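PDB 3N9T: PnpC from Pseudomonas putida, which is a ferric iron hydroxyquinol 1,2-dioxygenase that probably uses dioxygen to split the aromatic ring between two adjacent hydroxylated carbons. Local coordinates for residues H93-N98 and G227-V232; P129-G134 and L272-P277; G134-V139 and V145-D150; Q153-G158 and P165-G170; T188-C193 and V257-R262. All coordinates share one frame; numbering follows the deposited sequence.

Contact 1: H93-N98 and G227-V232; sequences HRQSTN and GYRKLV
His93 and Arg229 meet across two backbones that stay well apart: the nearest alpha carbons, CA of His93 and CA of Leu231, are 9.5 Å from each other. Residues 93-98 run irregularly after helix 84-91, while 227-232 lead into strand 231-237, so long side chains have to bridge the gap. Arg229 does most of this. Its CG stands anti to the backbone N (chi1 170°) and the chain stays extended as far as NE, which carries the guanidinium across to the other segment. There His93 ND1 lies over one guanidinium face, with ring and guanidinium planes 34° apart. His93 ND1 comes within 3.0 Å of Arg229 NH2, but the angle is too poor for a hydrogen bond. Arg229 NH2 also sits 3.3 Å from His93 CA. Gln95 takes the guanidinium at its edge, its CG 4.0 Å from Arg229 NH1 and its amide turned 71° against the guanidinium plane. Replacing Arg229 with an alanine would probably leave the His93 ring without the group packed against it and open a gap beside Gln95 CG. Two acidic partners lie around the pair: Arg229 NH1 has a long, weak ion pair with Glu288, and His93 NE2 is hydrogen-bonded to Glu50 of the second subunit. Arg94 starts away from 227-232, and its guanidinium forms salt bridges with Glu9 and Glu47 of that subunit. The chemistry is thus close packing of imidazole and guanidinium, with no hydrogen bond between them, and the flanking carboxylates probably ease their closeness at this surface, where the second subunit joins in.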
# COMPACT_ATOMS: atom_id res chain seq x y z
N HIS A 93 9.00 -17.83 -11.80
CA HIS A 93 9.87 -19.03 -11.87
C HIS A 93 9.00 -20.25 -12.10
O HIS A 93 9.00 -21.22 -11.32
CB HIS A 93 10.71 -19.18 -10.60
CG HIS A 93 11.62 -18.02 -10.33
ND1 HIS A 93 12.90 -17.93 -10.85
CD2 HIS A 93 11.46 -16.93 -9.54
CE1 HIS A 93 13.48 -16.81 -10.43
NE2 HIS A 93 12.62 -16.18 -9.63
N ARG A 94 8.17 -20.16 -13.13
CA ARG A 94 7.21 -21.24 -13.33
C ARG A 94 7.95 -22.40 -13.99
O ARG A 94 8.84 -22.12 -14.79
CB ARG A 94 6.02 -20.77 -14.17
CG ARG A 94 5.15 -19.79 -13.41
CD ARG A 94 4.19 -19.03 -14.39
NE ARG A 94 3.01 -18.59 -13.64
CZ ARG A 94 2.17 -17.67 -14.08
NH1 ARG A 94 2.35 -17.13 -15.27
NH2 ARG A 94 1.14 -17.31 -13.34
N GLN A 95 7.64 -23.64 -13.58
CA GLN A 95 8.39 -24.85 -14.01
C GLN A 95 7.43 -26.02 -14.26
O GLN A 95 6.47 -26.20 -13.51
CB GLN A 95 9.40 -25.29 -12.94
CG GLN A 95 10.50 -24.25 -12.56
CD GLN A 95 11.21 -24.56 -11.23
OE1 GLN A 95 10.63 -25.15 -10.30
NE2 GLN A 95 12.45 -24.14 -11.13
N SER A 96 7.67 -26.79 -15.32
CA SER A 96 6.82 -27.96 -15.65
C SER A 96 7.57 -29.27 -15.42
O SER A 96 6.99 -30.36 -15.51
CB SER A 96 6.30 -27.90 -17.09
OG SER A 96 7.33 -27.44 -17.95
N THR A 97 8.86 -29.13 -15.09
CA THR A 97 9.79 -30.25 -14.99
C THR A 97 9.92 -30.70 -13.53
O THR A 97 9.20 -30.23 -12.65
CB THR A 97 11.18 -29.78 -15.45
OG1 THR A 97 11.51 -28.62 -14.67
CG2 THR A 97 11.17 -29.41 -16.97
N ASN A 98 10.84 -31.61 -13.26
CA ASN A 98 11.08 -32.00 -11.89
C ASN A 98 12.21 -31.10 -11.32
O ASN A 98 12.94 -31.56 -10.43
CB ASN A 98 11.51 -33.48 -11.81
CG ASN A 98 12.77 -33.78 -12.65
OD1 ASN A 98 12.98 -33.19 -13.72
ND2 ASN A 98 13.60 -34.70 -12.18
N GLY A 227 25.32 -23.00 -18.40
CA GLY A 227 24.35 -23.78 -19.14
C GLY A 227 23.04 -23.91 -18.41
O GLY A 227 22.07 -24.36 -19.01
N TYR A 228 23.00 -23.56 -17.11
CA TYR A 228 21.79 -23.80 -16.32
C TYR A 228 21.26 -22.49 -15.72
O TYR A 228 22.01 -21.59 -15.42
CB TYR A 228 22.04 -24.84 -15.17
CG TYR A 228 22.43 -26.15 -15.70
CD1 TYR A 228 23.75 -26.40 -16.05
CD2 TYR A 228 21.48 -27.12 -15.95
CE1 TYR A 228 24.12 -27.60 -16.60
CE2 TYR A 228 21.84 -28.33 -16.51
CZ TYR A 228 23.15 -28.55 -16.83
OH TYR A 228 23.53 -29.75 -17.38
N ARG A 229 19.97 -22.45 -15.49
CA ARG A 229 19.34 -21.33 -14.88
C ARG A 229 19.71 -21.27 -13.38
O ARG A 229 19.70 -22.30 -12.71
CB ARG A 229 17.82 -21.55 -15.07
CG ARG A 229 16.92 -20.59 -14.28
CD ARG A 229 15.42 -21.00 -14.31
NE ARG A 229 14.53 -19.83 -14.13
CZ ARG A 229 13.21 -19.85 -13.87
NH1 ARG A 229 12.53 -21.00 -13.71
NH2 ARG A 229 12.56 -18.69 -13.78
N LYS A 230 20.01 -20.08 -12.87
CA LYS A 230 20.25 -19.88 -11.44
C LYS A 230 19.05 -20.39 -10.56
O LYS A 230 17.86 -20.19 -10.90
CB LYS A 230 20.44 -18.42 -11.12
CG LYS A 230 20.80 -18.17 -9.64
CD LYS A 230 20.76 -16.72 -9.25
CE LYS A 230 21.86 -15.92 -9.90
NZ LYS A 230 21.71 -14.49 -9.47
N LEU A 231 19.37 -21.07 -9.45
CA LEU A 231 18.36 -21.59 -8.55
C LEU A 231 18.59 -20.92 -7.20
O LEU A 231 19.69 -20.94 -6.74
CB LEU A 231 18.52 -23.12 -8.40
CG LEU A 231 17.71 -23.74 -7.28
CD1 LEU A 231 16.18 -23.54 -7.58
CD2 LEU A 231 17.98 -25.27 -7.26
N VAL A 232 17.57 -20.29 -6.63
CA VAL A 232 17.62 -19.75 -5.28
C VAL A 232 16.48 -20.43 -4.55
O VAL A 232 15.31 -20.37 -5.02
CB VAL A 232 17.28 -18.24 -5.30
CG1 VAL A 232 17.01 -17.70 -3.86
CG2 VAL A 232 18.44 -17.48 -5.94

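Contact 2: P129-G134 and L272-P277; sequences PALVYG and LDMPYP
Leu131 meets Leu272 and Met274 through carbon alone, and all of the contact between the two segments is apolar. Its CG is anti to the backbone N (chi1 175°), which directs both methyls at the irregular segment 272-277. Leu131 CD1 lies 3.6 Å from Leu272 CD1. Leu131 CD2 presses on Met274 CE at 3.4 Å, closer than two methyls normally come. Met274, bent at chi2, brings this methyl in at about a right angle to the leucine, where Met274 CE also lies 3.7 Å from Leu131 CD1. On the strand itself, CD2 of Leu131 sits 4.1 Å above one face of the Tyr133 ring, offset toward its rim. An alanine in place of Leu131 would probably open a gap beside the methyls of Leu272 and Met274 and bare that part of the Tyr133 ring. Polar bonds lie outside the contact: on the backbone, Leu131 pairs with Lys279 and Ala281 of the parallel strand 278-287, and Ala130 and Val132 with strand 183-189; among side chains, Tyr133 OH bonds to Asp268 and Arg262. The loop between strands 256-262 and 278-287 thus packs through Leu272 and Met274 on strand 129-138, part of the mixed beta sheet of the intradiol dioxygenase domain.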
# COMPACT_ATOMS: atom_id res chain seq x y z
N PRO A 129 26.19 -30.64 15.40
CA PRO A 129 26.91 -30.87 14.10
C PRO A 129 26.01 -31.58 13.09
O PRO A 129 25.21 -32.46 13.48
CB PRO A 129 28.10 -31.79 14.54
CG PRO A 129 28.38 -31.26 16.03
CD PRO A 129 26.90 -31.28 16.54
N ALA A 130 26.09 -31.19 11.80
CA ALA A 130 25.27 -31.87 10.80
C ALA A 130 26.09 -31.99 9.52
O ALA A 130 26.88 -31.13 9.22
CB ALA A 130 23.95 -31.06 10.53
N LEU A 131 25.85 -33.03 8.77
CA LEU A 131 26.43 -33.10 7.40
C LEU A 131 25.27 -32.89 6.45
O LEU A 131 24.28 -33.68 6.52
CB LEU A 131 27.00 -34.49 7.15
CG LEU A 131 27.53 -34.74 5.72
CD1 LEU A 131 28.67 -33.71 5.37
CD2 LEU A 131 28.00 -36.21 5.61
N VAL A 132 25.32 -31.84 5.60
CA VAL A 132 24.29 -31.66 4.56
C VAL A 132 24.98 -32.05 3.26
O VAL A 132 26.00 -31.48 2.91
CB VAL A 132 23.71 -30.20 4.53
CG1 VAL A 132 22.71 -30.05 3.30
CG2 VAL A 132 22.99 -29.86 5.86
N TYR A 133 24.49 -33.05 2.57
CA TYR A 133 25.19 -33.53 1.39
C TYR A 133 24.18 -33.98 0.32
O TYR A 133 22.97 -34.11 0.58
CB TYR A 133 26.18 -34.68 1.77
CG TYR A 133 25.54 -35.99 2.09
CD1 TYR A 133 24.63 -36.12 3.18
CD2 TYR A 133 25.93 -37.16 1.42
CE1 TYR A 133 24.02 -37.37 3.48
CE2 TYR A 133 25.35 -38.41 1.73
CZ TYR A 133 24.43 -38.51 2.77
OH TYR A 133 23.86 -39.73 3.06
N GLY A 134 24.68 -34.23 -0.90
CA GLY A 134 23.75 -34.64 -1.97
C GLY A 134 24.40 -34.40 -3.33
O GLY A 134 25.61 -34.52 -3.48
N LEU A 272 32.92 -39.13 3.32
CA LEU A 272 33.50 -38.61 4.53
C LEU A 272 33.45 -39.71 5.59
O LEU A 272 32.65 -40.67 5.50
CB LEU A 272 32.75 -37.36 4.99
CG LEU A 272 32.65 -36.32 3.85
CD1 LEU A 272 31.82 -35.19 4.35
CD2 LEU A 272 34.08 -35.81 3.49
N ASP A 273 34.31 -39.58 6.57
CA ASP A 273 34.31 -40.51 7.66
C ASP A 273 34.00 -39.70 8.88
O ASP A 273 34.85 -38.94 9.34
CB ASP A 273 35.70 -41.14 7.80
CG ASP A 273 35.73 -42.16 8.96
OD1 ASP A 273 34.63 -42.63 9.39
OD2 ASP A 273 36.84 -42.50 9.42
N MET A 274 32.78 -39.80 9.39
CA MET A 274 32.40 -38.92 10.49
C MET A 274 32.80 -39.56 11.82
O MET A 274 32.40 -40.71 12.13
CB MET A 274 30.89 -38.59 10.46
CG MET A 274 30.38 -37.82 9.23
SD MET A 274 31.02 -36.14 9.16
CE MET A 274 30.78 -35.87 7.46
N PRO A 275 33.53 -38.80 12.64
CA PRO A 275 34.12 -39.37 13.86
C PRO A 275 33.12 -39.68 14.96
O PRO A 275 33.34 -40.65 15.67
CB PRO A 275 35.12 -38.28 14.32
CG PRO A 275 34.58 -36.99 13.74
CD PRO A 275 33.79 -37.35 12.49
N TYR A 276 32.02 -38.92 15.06
CA TYR A 276 30.99 -39.18 16.05
C TYR A 276 29.61 -39.33 15.42
O TYR A 276 29.42 -38.96 14.26
CB TYR A 276 30.95 -38.09 17.14
CG TYR A 276 32.36 -37.64 17.52
CD1 TYR A 276 33.19 -38.43 18.36
CD2 TYR A 276 32.88 -36.46 16.98
CE1 TYR A 276 34.51 -38.04 18.66
CE2 TYR A 276 34.19 -36.04 17.27
CZ TYR A 276 35.00 -36.83 18.10
OH TYR A 276 36.27 -36.37 18.35
N PRO A 277 28.64 -39.84 16.21
CA PRO A 277 27.26 -39.92 15.75
C PRO A 277 26.81 -38.50 15.43
O PRO A 277 27.26 -37.54 16.08
CB PRO A 277 26.52 -40.46 17.00
CG PRO A 277 27.52 -41.27 17.68
CD PRO A 277 28.77 -40.39 17.57

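Contact 3: G134-V139 and V145-D150; sequences GRVLDV and VGAVLD
Val136, which touches Ala147 and Leu149 across the contact, brings no flat group to it; the flat group close at hand is the guanidinium of the preceding Arg135. CD2 of Leu137 lies 3.8 Å above one face of the Arg135 guanidinium, over the centre, and Arg135 NH2 gives a hydrogen bond to the backbone O of Asp181. Arg135 and Leu137 start from the side of the strand facing away from 145-150, and Val136 between them points toward it, as the alternation of an extended strand requires. Its two methyls divide the work. Val136 CG1, anti to the backbone N (chi1 180°), lies 4.1 Å from Ala147 CB. Val136 CG2 lies 4.0 Å from Leu149 CD2, the two side chains sliding past each other in opposite directions. These are ordinary van der Waals distances, with no sign of strain. The alpha carbons of Val136 and Ala147 are 7.3 Å apart, wider than neighbouring strands of a sheet, and the two strands bond to different partners: 129-138 to 183-189 and 278-287, 148-152 to 173-177 and 214-224. Although only a short connection separates them, they are therefore not a beta hairpin; the chain passes from one part of the curled sheet to another, and the three apolar side chains pack between the two strands. Met287 also packs on Val136, and Phe184 on Leu149. The Leu149 side chain lies about 10 Å from that of the iron ligand His220, while beyond it Asp150 forms a salt bridge with Arg175.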
# COMPACT_ATOMS: atom_id res chain seq x y z
N GLY A 134 24.68 -34.23 -0.90
CA GLY A 134 23.75 -34.64 -1.97
C GLY A 134 24.40 -34.40 -3.33
O GLY A 134 25.61 -34.52 -3.48
N ARG A 135 23.57 -34.14 -4.33
CA ARG A 135 24.04 -33.97 -5.70
C ARG A 135 23.35 -32.81 -6.33
O ARG A 135 22.32 -32.35 -5.85
CB ARG A 135 23.79 -35.26 -6.49
CG ARG A 135 24.41 -36.59 -5.80
CD ARG A 135 23.97 -37.89 -6.53
NE ARG A 135 24.81 -38.01 -7.71
CZ ARG A 135 24.51 -38.70 -8.82
NH1 ARG A 135 23.33 -39.34 -8.96
NH2 ARG A 135 25.43 -38.72 -9.81
N VAL A 136 23.97 -32.27 -7.38
CA VAL A 136 23.29 -31.35 -8.26
C VAL A 136 23.15 -32.07 -9.61
O VAL A 136 24.13 -32.53 -10.17
CB VAL A 136 24.07 -30.07 -8.40
CG1 VAL A 136 23.30 -29.08 -9.38
CG2 VAL A 136 24.28 -29.41 -6.98
N LEU A 137 21.91 -32.19 -10.10
CA LEU A 137 21.64 -32.99 -11.27
C LEU A 137 20.91 -32.12 -12.29
O LEU A 137 20.41 -31.02 -11.93
CB LEU A 137 20.72 -34.14 -10.84
CG LEU A 137 21.28 -35.13 -9.80
CD1 LEU A 137 20.23 -36.20 -9.53
CD2 LEU A 137 22.61 -35.72 -10.29
N ASP A 138 20.87 -32.59 -13.55
CA ASP A 138 19.99 -32.01 -14.55
C ASP A 138 18.69 -32.75 -14.50
O ASP A 138 18.53 -33.74 -13.73
CB ASP A 138 20.57 -32.01 -16.01
CG ASP A 138 20.90 -33.41 -16.54
OD1 ASP A 138 20.31 -34.38 -16.08
OD2 ASP A 138 21.78 -33.56 -17.43
N VAL A 139 17.76 -32.29 -15.33
CA VAL A 139 16.43 -32.87 -15.40
C VAL A 139 16.47 -34.32 -15.93
O VAL A 139 15.58 -35.10 -15.63
CB VAL A 139 15.52 -31.93 -16.23
CG1 VAL A 139 14.53 -32.70 -17.03
CG2 VAL A 139 14.90 -30.82 -15.30
N VAL A 145 28.47 -30.81 -13.11
CA VAL A 145 29.81 -30.80 -12.57
C VAL A 145 30.29 -29.39 -12.36
O VAL A 145 30.12 -28.57 -13.24
CB VAL A 145 30.76 -31.58 -13.55
CG1 VAL A 145 32.23 -31.44 -13.11
CG2 VAL A 145 30.26 -33.07 -13.64
N GLY A 146 30.85 -29.08 -11.20
CA GLY A 146 31.37 -27.73 -10.96
C GLY A 146 30.28 -26.67 -10.70
O GLY A 146 30.55 -25.46 -10.65
N ALA A 147 29.05 -27.11 -10.45
CA ALA A 147 28.08 -26.15 -9.93
C ALA A 147 28.60 -25.49 -8.66
O ALA A 147 29.31 -26.10 -7.86
CB ALA A 147 26.79 -26.88 -9.65
N VAL A 148 28.24 -24.23 -8.46
CA VAL A 148 28.62 -23.49 -7.30
C VAL A 148 27.35 -23.33 -6.39
O VAL A 148 26.33 -22.89 -6.88
CB VAL A 148 29.21 -22.06 -7.70
CG1 VAL A 148 29.39 -21.29 -6.54
CG2 VAL A 148 30.62 -22.19 -8.25
N LEU A 149 27.41 -23.77 -5.13
CA LEU A 149 26.31 -23.70 -4.17
C LEU A 149 26.71 -22.68 -3.13
O LEU A 149 27.60 -22.98 -2.30
CB LEU A 149 26.09 -25.06 -3.45
CG LEU A 149 25.74 -26.22 -4.39
CD1 LEU A 149 27.03 -26.92 -4.94
CD2 LEU A 149 24.86 -27.21 -3.72
N ASP A 150 26.07 -21.50 -3.16
CA ASP A 150 26.29 -20.49 -2.10
C ASP A 150 25.28 -20.79 -1.05
O ASP A 150 24.07 -20.83 -1.36
CB ASP A 150 25.99 -19.07 -2.63
CG ASP A 150 27.09 -18.55 -3.58
OD1 ASP A 150 28.27 -18.63 -3.21
OD2 ASP A 150 26.75 -18.11 -4.70

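Contact 4: Q153-G158 and P165-G170; sequences QTADNG and PDQPFG
Gln167 and Asn157 reach toward each other from opposite directions, their amide planes turned 54° apart, and the methyl of Ala155 lies beside the point where they come close. The glutamine chain is extended beyond CG, so its amide passes from one loop limb to the other. Gln167 NE2 stops 3.5 Å from Ala155 CB, and Gln167 CD 3.9 Å from it. The amides themselves are not bonded: Asn157 OD1 and Gln167 NE2 are 3.6 Å apart. Asn157 CG stands between its backbone N and carbonyl carbon (chi1 77°), which keeps the short amide close to its own backbone, where OD1 accepts a hydrogen bond from Met159 N. The stronger polar partners of both amides come from residues flanking the two segments. Gln167 OE1 is hydrogen-bonded to Asn171 ND2, and NE2 to the backbone O of Met159. Asp164 OD2 takes hydrogen bonds from both Asn157 ND2 and Gln167 NE2, so one carboxylate oxygen fixes the rotation of the two amides together. Ala155 and Asn157 belong to a type I beta turn from Ala155 to Gly158, closed by Gly158 N to Ala155 O at 2.9 Å, which presents their side chains on the same side. Tyr160, an iron ligand, follows this turn; the side chains of Gln167 and Tyr160 are about 6 Å apart, consistent with a second-shell setting. Both limbs belong to the long loop joining strands 148-152 and 173-177, an antiparallel pair, and Gln153 at its start ties it to the end of strand 183-189 through Thr188 and Thr189.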
# COMPACT_ATOMS: atom_id res chain seq x y z
N GLN A 153 22.93 -19.69 6.62
CA GLN A 153 21.94 -20.07 7.62
C GLN A 153 22.19 -19.25 8.89
O GLN A 153 23.30 -18.70 9.09
CB GLN A 153 22.07 -21.55 7.96
CG GLN A 153 23.34 -21.99 8.59
CD GLN A 153 23.29 -23.47 9.05
OE1 GLN A 153 23.60 -24.34 8.27
NE2 GLN A 153 22.85 -23.73 10.29
N THR A 154 21.18 -19.18 9.77
CA THR A 154 21.35 -18.46 11.04
C THR A 154 22.18 -19.26 11.99
O THR A 154 22.31 -20.48 11.84
CB THR A 154 20.03 -18.24 11.80
OG1 THR A 154 19.33 -19.48 11.84
CG2 THR A 154 19.20 -17.20 11.16
N ALA A 155 22.75 -18.57 12.99
CA ALA A 155 23.40 -19.28 14.10
C ALA A 155 22.30 -19.76 15.07
O ALA A 155 21.11 -19.49 14.83
CB ALA A 155 24.36 -18.34 14.79
N ASP A 156 22.69 -20.47 16.14
CA ASP A 156 21.80 -20.75 17.30
C ASP A 156 21.03 -19.50 17.79
O ASP A 156 19.81 -19.57 17.93
CB ASP A 156 22.57 -21.40 18.47
CG ASP A 156 22.73 -22.96 18.31
OD1 ASP A 156 22.25 -23.55 17.28
OD2 ASP A 156 23.37 -23.58 19.23
N ASN A 157 21.71 -18.36 17.97
CA ASN A 157 21.00 -17.11 18.28
C ASN A 157 19.93 -16.63 17.25
O ASN A 157 19.31 -15.58 17.41
CB ASN A 157 22.00 -15.97 18.66
CG ASN A 157 22.71 -15.37 17.44
OD1 ASN A 157 22.55 -15.85 16.32
ND2 ASN A 157 23.51 -14.31 17.65
N GLY A 158 19.67 -17.40 16.19
CA GLY A 158 18.67 -16.93 15.22
C GLY A 158 19.14 -15.71 14.46
O GLY A 158 18.32 -14.98 13.87
N PRO A 165 26.90 -8.59 13.52
CA PRO A 165 28.34 -8.38 13.24
C PRO A 165 29.27 -8.94 14.35
O PRO A 165 30.49 -8.96 14.14
CB PRO A 165 28.48 -6.86 13.02
CG PRO A 165 27.24 -6.25 13.67
CD PRO A 165 26.19 -7.33 13.84
N ASP A 166 28.73 -9.43 15.46
CA ASP A 166 29.58 -10.10 16.46
C ASP A 166 30.08 -11.54 16.09
O ASP A 166 31.10 -11.98 16.59
CB ASP A 166 28.91 -10.00 17.86
CG ASP A 166 29.31 -11.11 18.83
OD1 ASP A 166 29.12 -12.33 18.51
OD2 ASP A 166 29.78 -10.76 19.94
N GLN A 167 29.41 -12.26 15.18
CA GLN A 167 29.91 -13.60 14.75
C GLN A 167 31.16 -13.46 13.85
O GLN A 167 31.27 -12.44 13.14
CB GLN A 167 28.85 -14.34 13.93
CG GLN A 167 27.63 -14.89 14.70
CD GLN A 167 26.54 -15.31 13.71
OE1 GLN A 167 26.84 -15.80 12.63
NE2 GLN A 167 25.27 -15.06 14.06
N PRO A 168 32.03 -14.47 13.84
CA PRO A 168 33.22 -14.52 12.95
C PRO A 168 32.84 -14.32 11.47
O PRO A 168 31.76 -14.79 11.04
CB PRO A 168 33.79 -15.93 13.16
CG PRO A 168 33.21 -16.44 14.39
CD PRO A 168 31.95 -15.64 14.73
N PHE A 169 33.69 -13.61 10.72
CA PHE A 169 33.58 -13.53 9.27
C PHE A 169 33.39 -14.92 8.66
O PHE A 169 34.10 -15.85 8.97
CB PHE A 169 34.85 -12.89 8.64
CG PHE A 169 34.81 -12.84 7.15
CD1 PHE A 169 34.27 -11.75 6.49
CD2 PHE A 169 35.30 -13.91 6.40
CE1 PHE A 169 34.22 -11.70 5.09
CE2 PHE A 169 35.24 -13.89 5.01
CZ PHE A 169 34.70 -12.77 4.35
N GLY A 170 32.39 -15.02 7.79
CA GLY A 170 32.11 -16.27 7.03
C GLY A 170 31.38 -17.34 7.83
O GLY A 170 31.08 -18.38 7.30

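Contact 5: T188-C193 and V257-R262; sequences TTVPVC and VKYEDR
Tyr259 reaches Val190 and Pro191 because its CG lies anti to the carbonyl carbon and beside the backbone N (chi1 -75°), sending the ring toward the segment 188-193. Val190 takes one face of the ring with CG1, and its CG2 is 4.3 Å from Tyr259 CD2, so the valine fork rests loosely against the aromatic. Pro191 meets the far end of the ring, where the side chains cross at a slant: its CD is 3.3 Å from Tyr259 OH and 3.6 Å from CZ. CG of Pro191 adds a contact of 3.4 Å with the hydroxyl OH of Tyr259. Proline carbons thus pack closely against the phenol end, while Ala130, Val132 and Ala281 also touch the tyrosine.

Further along, the segment 257-262 carries its own salt bridge. Arg262 NE donates to the anti lone pair of Glu260 OE1 at 3.0 Å with an N-H...O angle of 150°, the oxygen lying 19° out of the guanidinium plane; the bond from NH2 to the same oxygen is weak.

Pro191 comes as strand 183-189 gives way to the loop leading to Tyr194, and its side chain is about 6 Å from that of His218 and about 9 Å from the ferric ion. Tyr259 therefore packs against the loop that leads to the iron ligand Tyr194, an arrangement suited to the outer shell of the intradiol dioxygenase iron site.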
# COMPACT_ATOMS: atom_id res chain seq x y z
N THR A 188 28.08 -28.41 8.91
CA THR A 188 27.49 -27.26 9.53
C THR A 188 26.87 -27.64 10.88
O THR A 188 27.18 -28.70 11.47
CB THR A 188 26.50 -26.57 8.55
OG1 THR A 188 26.06 -25.31 9.06
CG2 THR A 188 25.29 -27.46 8.10
N THR A 189 26.01 -26.76 11.37
CA THR A 189 25.14 -27.17 12.51
C THR A 189 23.69 -27.22 12.08
O THR A 189 23.33 -26.60 11.09
CB THR A 189 25.31 -26.25 13.69
OG1 THR A 189 25.07 -24.91 13.29
CG2 THR A 189 26.72 -26.42 14.34
N VAL A 190 22.86 -27.98 12.81
CA VAL A 190 21.48 -28.12 12.44
C VAL A 190 20.88 -26.71 12.49
O VAL A 190 21.03 -26.00 13.47
CB VAL A 190 20.70 -29.08 13.35
CG1 VAL A 190 19.24 -29.11 12.92
CG2 VAL A 190 21.31 -30.47 13.33
N PRO A 191 20.25 -26.28 11.40
CA PRO A 191 19.63 -24.92 11.43
C PRO A 191 18.53 -24.86 12.53
O PRO A 191 17.88 -25.88 12.79
CB PRO A 191 19.04 -24.77 10.04
CG PRO A 191 19.84 -25.73 9.18
CD PRO A 191 20.10 -26.93 10.10
N VAL A 192 18.36 -23.70 13.14
CA VAL A 192 17.27 -23.49 14.12
C VAL A 192 16.24 -22.44 13.62
O VAL A 192 16.57 -21.53 12.83
CB VAL A 192 17.83 -23.12 15.54
CG1 VAL A 192 19.01 -24.10 15.96
CG2 VAL A 192 18.41 -21.72 15.54
N CYS A 193 14.97 -22.60 14.03
CA CYS A 193 13.90 -21.62 13.72
C CYS A 193 14.22 -20.26 14.38
O CYS A 193 14.95 -20.20 15.40
CB CYS A 193 12.53 -22.18 14.12
SG CYS A 193 12.39 -22.64 15.85
N VAL A 257 13.61 -31.50 4.14
CA VAL A 257 14.59 -32.57 4.13
C VAL A 257 14.74 -33.03 5.60
O VAL A 257 14.78 -32.20 6.52
CB VAL A 257 15.95 -32.07 3.52
CG1 VAL A 257 16.63 -31.01 4.46
CG2 VAL A 257 16.82 -33.24 3.26
N LYS A 258 14.82 -34.33 5.80
CA LYS A 258 15.00 -34.92 7.10
C LYS A 258 16.47 -34.89 7.62
O LYS A 258 17.38 -35.34 6.94
CB LYS A 258 14.51 -36.37 6.97
CG LYS A 258 14.69 -37.24 8.23
CD LYS A 258 13.64 -36.99 9.27
CE LYS A 258 13.63 -38.21 10.23
NZ LYS A 258 12.76 -37.95 11.41
N TYR A 259 16.69 -34.34 8.79
CA TYR A 259 17.99 -34.44 9.43
C TYR A 259 18.04 -35.77 10.27
O TYR A 259 17.59 -35.78 11.40
CB TYR A 259 18.29 -33.22 10.27
CG TYR A 259 18.66 -31.99 9.45
CD1 TYR A 259 17.70 -31.29 8.74
CD2 TYR A 259 19.96 -31.53 9.43
CE1 TYR A 259 18.04 -30.13 7.97
CE2 TYR A 259 20.33 -30.40 8.68
CZ TYR A 259 19.37 -29.71 7.95
OH TYR A 259 19.77 -28.60 7.27
N GLU A 260 18.53 -36.86 9.66
CA GLU A 260 18.50 -38.21 10.30
C GLU A 260 19.62 -38.34 11.28
O GLU A 260 20.66 -37.71 11.13
CB GLU A 260 18.68 -39.32 9.26
CG GLU A 260 17.80 -39.21 8.05
CD GLU A 260 17.95 -40.40 7.12
OE1 GLU A 260 19.00 -41.09 7.15
OE2 GLU A 260 16.98 -40.68 6.39
N ASP A 261 19.43 -39.16 12.29
CA ASP A 261 20.51 -39.41 13.26
C ASP A 261 21.34 -40.54 12.70
O ASP A 261 20.81 -41.56 12.35
CB ASP A 261 19.92 -39.74 14.65
CG ASP A 261 19.00 -38.63 15.15
OD1 ASP A 261 19.52 -37.66 15.73
OD2 ASP A 261 17.75 -38.71 14.93
N ARG A 262 22.64 -40.33 12.54
CA ARG A 262 23.46 -41.37 11.93
C ARG A 262 24.54 -41.84 12.90
O ARG A 262 24.98 -41.05 13.73
CB ARG A 262 24.19 -40.82 10.70
CG ARG A 262 23.27 -40.45 9.57
CD ARG A 262 22.57 -41.68 9.02
NE ARG A 262 21.93 -41.22 7.80
CZ ARG A 262 22.57 -41.17 6.64
NH1 ARG A 262 23.82 -41.60 6.56
NH2 ARG A 262 21.94 -40.69 5.56

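In the fold
From the N terminus, contact 1 opens just after helix 84-91 and closes at 227-232, tying the end of the helical region to strand 231-237. Contact 2 opens at 129-134 inside that loop but closes beyond it, at 272-277, so the two cross. Contact 3 starts on the same strand, sharing Gly134 with contact 2, and joins strands 129-138 and 148-152; it is nested in both larger loops, as is contact 4, within the loop joining strands 148-152 and 173-177. Contact 5, from 188-193 to 257-262, follows them in series; it lies within contact 2 and crosses contact 1. Contacts 2 and 5 adjoin through neighbouring strands, while Gln153 and Thr188 link contacts 4 and 5.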